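Local coordinates for adenylate cyclase-like protein (Chlamydia trachomatis, PDB 3GQS) that is of unknown function but carries this forkhead-associated (FHA) domain, a fold whose relatives commonly bind phosphothreonine peptides, within a longer, probably membrane-anchored protein, at residues Leu40-Ile45 with Leu92-Phe97. Sequence-based numbering, arbitrary orientation.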
ATOM      1  N   LEU A  40      -0.780  -8.348  -5.845  1.00 34.40           N
ATOM      2  CA  LEU A  40      -1.982  -8.949  -5.211  1.00 36.50           C
ATOM      3  C   LEU A  40      -2.972  -9.416  -6.290  1.00 37.07           C
ATOM      4  O   LEU A  40      -3.428  -8.628  -7.125  1.00 37.56           O
ATOM      5  CB  LEU A  40      -2.683  -7.934  -4.304  1.00 37.15           C
ATOM      6  CG  LEU A  40      -1.791  -7.095  -3.368  1.00 38.52           C
ATOM      7  CD1 LEU A  40      -2.491  -5.795  -2.904  1.00 40.02           C
ATOM      8  CD2 LEU A  40      -1.344  -7.989  -2.199  1.00 40.32           C
ATOM      9  N   SER A  41      -3.311 -10.689  -6.261  1.00 37.93           N
ATOM     10  CA  SER A  41      -4.073 -11.317  -7.371  1.00 38.73           C
ATOM     11  C   SER A  41      -5.597 -11.018  -7.432  1.00 38.69           C
ATOM     12  O   SER A  41      -6.271 -11.512  -8.294  1.00 39.87           O
ATOM     13  CB  SER A  41      -3.836 -12.831  -7.376  1.00 38.45           C
ATOM     14  OG  SER A  41      -4.171 -13.399  -6.120  1.00 40.14           O
ATOM     15  N   ASP A  42      -6.099 -10.165  -6.561  1.00 39.16           N
ATOM     16  CA  ASP A  42      -7.524  -9.835  -6.480  1.00 39.27           C
ATOM     17  C   ASP A  42      -8.009  -8.972  -7.654  1.00 38.38           C
ATOM     18  O   ASP A  42      -7.487  -7.896  -7.927  1.00 38.50           O
ATOM     19  CB  ASP A  42      -7.771  -9.161  -5.129  1.00 40.10           C
ATOM     20  CG  ASP A  42      -9.184  -8.638  -4.953  1.00 42.65           C
ATOM     21  OD1 ASP A  42     -10.144  -9.131  -5.611  1.00 46.02           O
ATOM     22  OD2 ASP A  42      -9.313  -7.703  -4.123  1.00 46.31           O
ATOM     23  N   MET A  43      -9.038  -9.472  -8.321  1.00 37.90           N
ATOM     24  CA  MET A  43      -9.698  -8.825  -9.468  1.00 37.32           C
ATOM     25  C   MET A  43     -10.049  -7.340  -9.278  1.00 35.89           C
ATOM     26  O   MET A  43     -10.159  -6.611 -10.251  1.00 35.62           O
ATOM     27  CB  MET A  43     -10.991  -9.586  -9.815  1.00 38.63           C
ATOM     28  CG  MET A  43     -10.802 -10.919 -10.546  1.00 42.15           C
ATOM     29  SD  MET A  43     -10.451 -10.809 -12.336  1.00 50.45           S
ATOM     30  CE  MET A  43      -8.630 -10.780 -12.321  1.00 45.37           C
ATOM     31  N   SER A  44     -10.240  -6.907  -8.034  1.00 34.34           N
ATOM     32  CA  SER A  44     -10.693  -5.531  -7.716  1.00 33.13           C
ATOM     33  C   SER A  44      -9.513  -4.559  -7.494  1.00 31.31           C
ATOM     34  O   SER A  44      -9.695  -3.395  -7.104  1.00 29.24           O
ATOM     35  CB  SER A  44     -11.597  -5.548  -6.480  1.00 32.65           C
ATOM     36  OG  SER A  44     -10.824  -5.910  -5.340  1.00 34.89           O
ATOM     37  N   ILE A  45      -8.312  -5.091  -7.706  1.00 30.24           N
ATOM     38  CA  ILE A  45      -7.059  -4.321  -7.650  1.00 28.56           C
ATOM     39  C   ILE A  45      -6.555  -3.977  -9.100  1.00 26.88           C
ATOM     40  O   ILE A  45      -6.311  -4.831  -9.968  1.00 25.08           O
ATOM     41  CB  ILE A  45      -5.991  -5.054  -6.778  1.00 28.55           C
ATOM     42  CG1 ILE A  45      -6.525  -5.233  -5.332  1.00 29.66           C
ATOM     43  CG2 ILE A  45      -4.679  -4.263  -6.666  1.00 28.59           C
ATOM     44  CD1 ILE A  45      -5.650  -6.143  -4.412  1.00 29.09           C
ATOM     45  N   LEU A  92      -7.685  -1.521  -0.662  1.00 29.18           N
ATOM     46  CA  LEU A  92      -7.562  -1.509  -2.134  1.00 29.68           C
ATOM     47  C   LEU A  92      -8.476  -2.592  -2.672  1.00 29.89           C
ATOM     48  O   LEU A  92      -8.154  -3.751  -2.565  1.00 30.52           O
ATOM     49  CB  LEU A  92      -6.131  -1.813  -2.588  1.00 29.30           C
ATOM     50  CG  LEU A  92      -5.002  -0.925  -2.040  1.00 28.97           C
ATOM     51  CD1 LEU A  92      -3.690  -1.273  -2.772  1.00 28.26           C
ATOM     52  CD2 LEU A  92      -5.399   0.528  -2.162  1.00 25.36           C
ATOM     53  N   GLY A  93      -9.588  -2.205  -3.266  1.00 30.16           N
ATOM     54  CA  GLY A  93     -10.566  -3.164  -3.709  1.00 29.87           C
ATOM     55  C   GLY A  93     -11.085  -3.820  -2.439  1.00 30.49           C
ATOM     56  O   GLY A  93     -11.466  -3.142  -1.496  1.00 30.22           O
ATOM     57  N   THR A  94     -11.050  -5.138  -2.418  1.00 30.53           N
ATOM     58  CA  THR A  94     -11.510  -5.912  -1.267  1.00 31.62           C
ATOM     59  C   THR A  94     -10.315  -6.335  -0.408  1.00 31.89           C
ATOM     60  O   THR A  94     -10.470  -7.014   0.599  1.00 32.04           O
ATOM     61  CB  THR A  94     -12.274  -7.149  -1.721  1.00 31.35           C
ATOM     62  OG1 THR A  94     -11.379  -7.981  -2.457  1.00 31.85           O
ATOM     63  CG2 THR A  94     -13.437  -6.770  -2.610  1.00 31.09           C
ATOM     64  N   THR A  95      -9.121  -5.900  -0.804  1.00 31.88           N
ATOM     65  CA  THR A  95      -7.919  -6.238  -0.079  1.00 32.19           C
ATOM     66  C   THR A  95      -7.595  -5.173   1.009  1.00 32.42           C
ATOM     67  O   THR A  95      -7.791  -3.994   0.835  1.00 33.67           O
ATOM     68  CB  THR A  95      -6.743  -6.490  -1.057  1.00 32.76           C
ATOM     69  OG1 THR A  95      -7.032  -7.672  -1.824  1.00 31.04           O
ATOM     70  CG2 THR A  95      -5.423  -6.670  -0.318  1.00 31.34           C
ATOM     71  N   LEU A  96      -7.129  -5.644   2.151  1.00 32.90           N
ATOM     72  CA  LEU A  96      -6.841  -4.802   3.305  1.00 32.30           C
ATOM     73  C   LEU A  96      -5.366  -4.957   3.615  1.00 31.59           C
ATOM     74  O   LEU A  96      -4.823  -6.030   3.519  1.00 31.42           O
ATOM     75  CB  LEU A  96      -7.700  -5.211   4.509  1.00 31.10           C
ATOM     76  CG  LEU A  96      -9.216  -4.960   4.465  1.00 32.46           C
ATOM     77  CD1 LEU A  96      -9.934  -5.530   5.778  1.00 28.75           C
ATOM     78  CD2 LEU A  96      -9.590  -3.486   4.225  1.00 32.28           C
ATOM     79  N   PHE A  97      -4.707  -3.865   3.932  1.00 32.00           N
ATOM     80  CA  PHE A  97      -3.330  -3.934   4.428  1.00 31.94           C
ATOM     81  C   PHE A  97      -2.973  -2.814   5.351  1.00 30.65           C
ATOM     82  O   PHE A  97      -3.695  -1.819   5.490  1.00 29.94           O
ATOM     83  CB  PHE A  97      -2.334  -4.033   3.292  1.00 32.92           C
ATOM     84  CG  PHE A  97      -2.103  -2.751   2.540  1.00 36.94           C
ATOM     85  CD1 PHE A  97      -1.206  -1.789   3.027  1.00 39.29           C
ATOM     86  CD2 PHE A  97      -2.721  -2.535   1.330  1.00 39.10           C
ATOM     87  CE1 PHE A  97      -0.922  -0.628   2.318  1.00 41.80           C
ATOM     88  CE2 PHE A  97      -2.463  -1.359   0.622  1.00 44.23           C
ATOM     89  CZ  PHE A  97      -1.541  -0.400   1.127  1.00 42.54           C
TER
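With CG of D42 anti to its backbone N (chi1 174°) and OG of S44 set between its own N and carbonyl carbon (chi1 67°), the carboxylate and the hydroxyl converge on the turn formed by L92-T95. D42 OD2 is the hub, accepting three hydroxyl bonds. T94 OG1 donates to D42 OD2 at 2.7 Å from well above the carboxylate plane, and S44 OG, also well out of that plane, donates to D42 OD2 at 2.6 Å. T95 OG1 reaches D42 OD2 on the anti side, at a longer 3.2 Å. S44 OG in turn accepts the amide of T94, with N to OG at 3.0 Å and 146° at the hydrogen, so one hydroxyl links carboxylate and turn backbone. Three donors around one oxygen should help to fix the carboxylate's rotation and would probably favour its ionised form.

Next to this polar cluster, I45 CD1 lies 3.5 Å from T95 CB, the two side chains crossing at about a right angle, while L40 CD1 meets T95 CG2 at 4.0 Å. G93, at positive phi in the type II' turn, brings its CA within 3.2 Å of S44 OG. The contact thus ties the type I turn D42-I45, in the loop between strands 38-39 and 50-54, to the hairpin joining strands 90-92 and 95-102, bridging the two sheets of the FHA beta-sandwich.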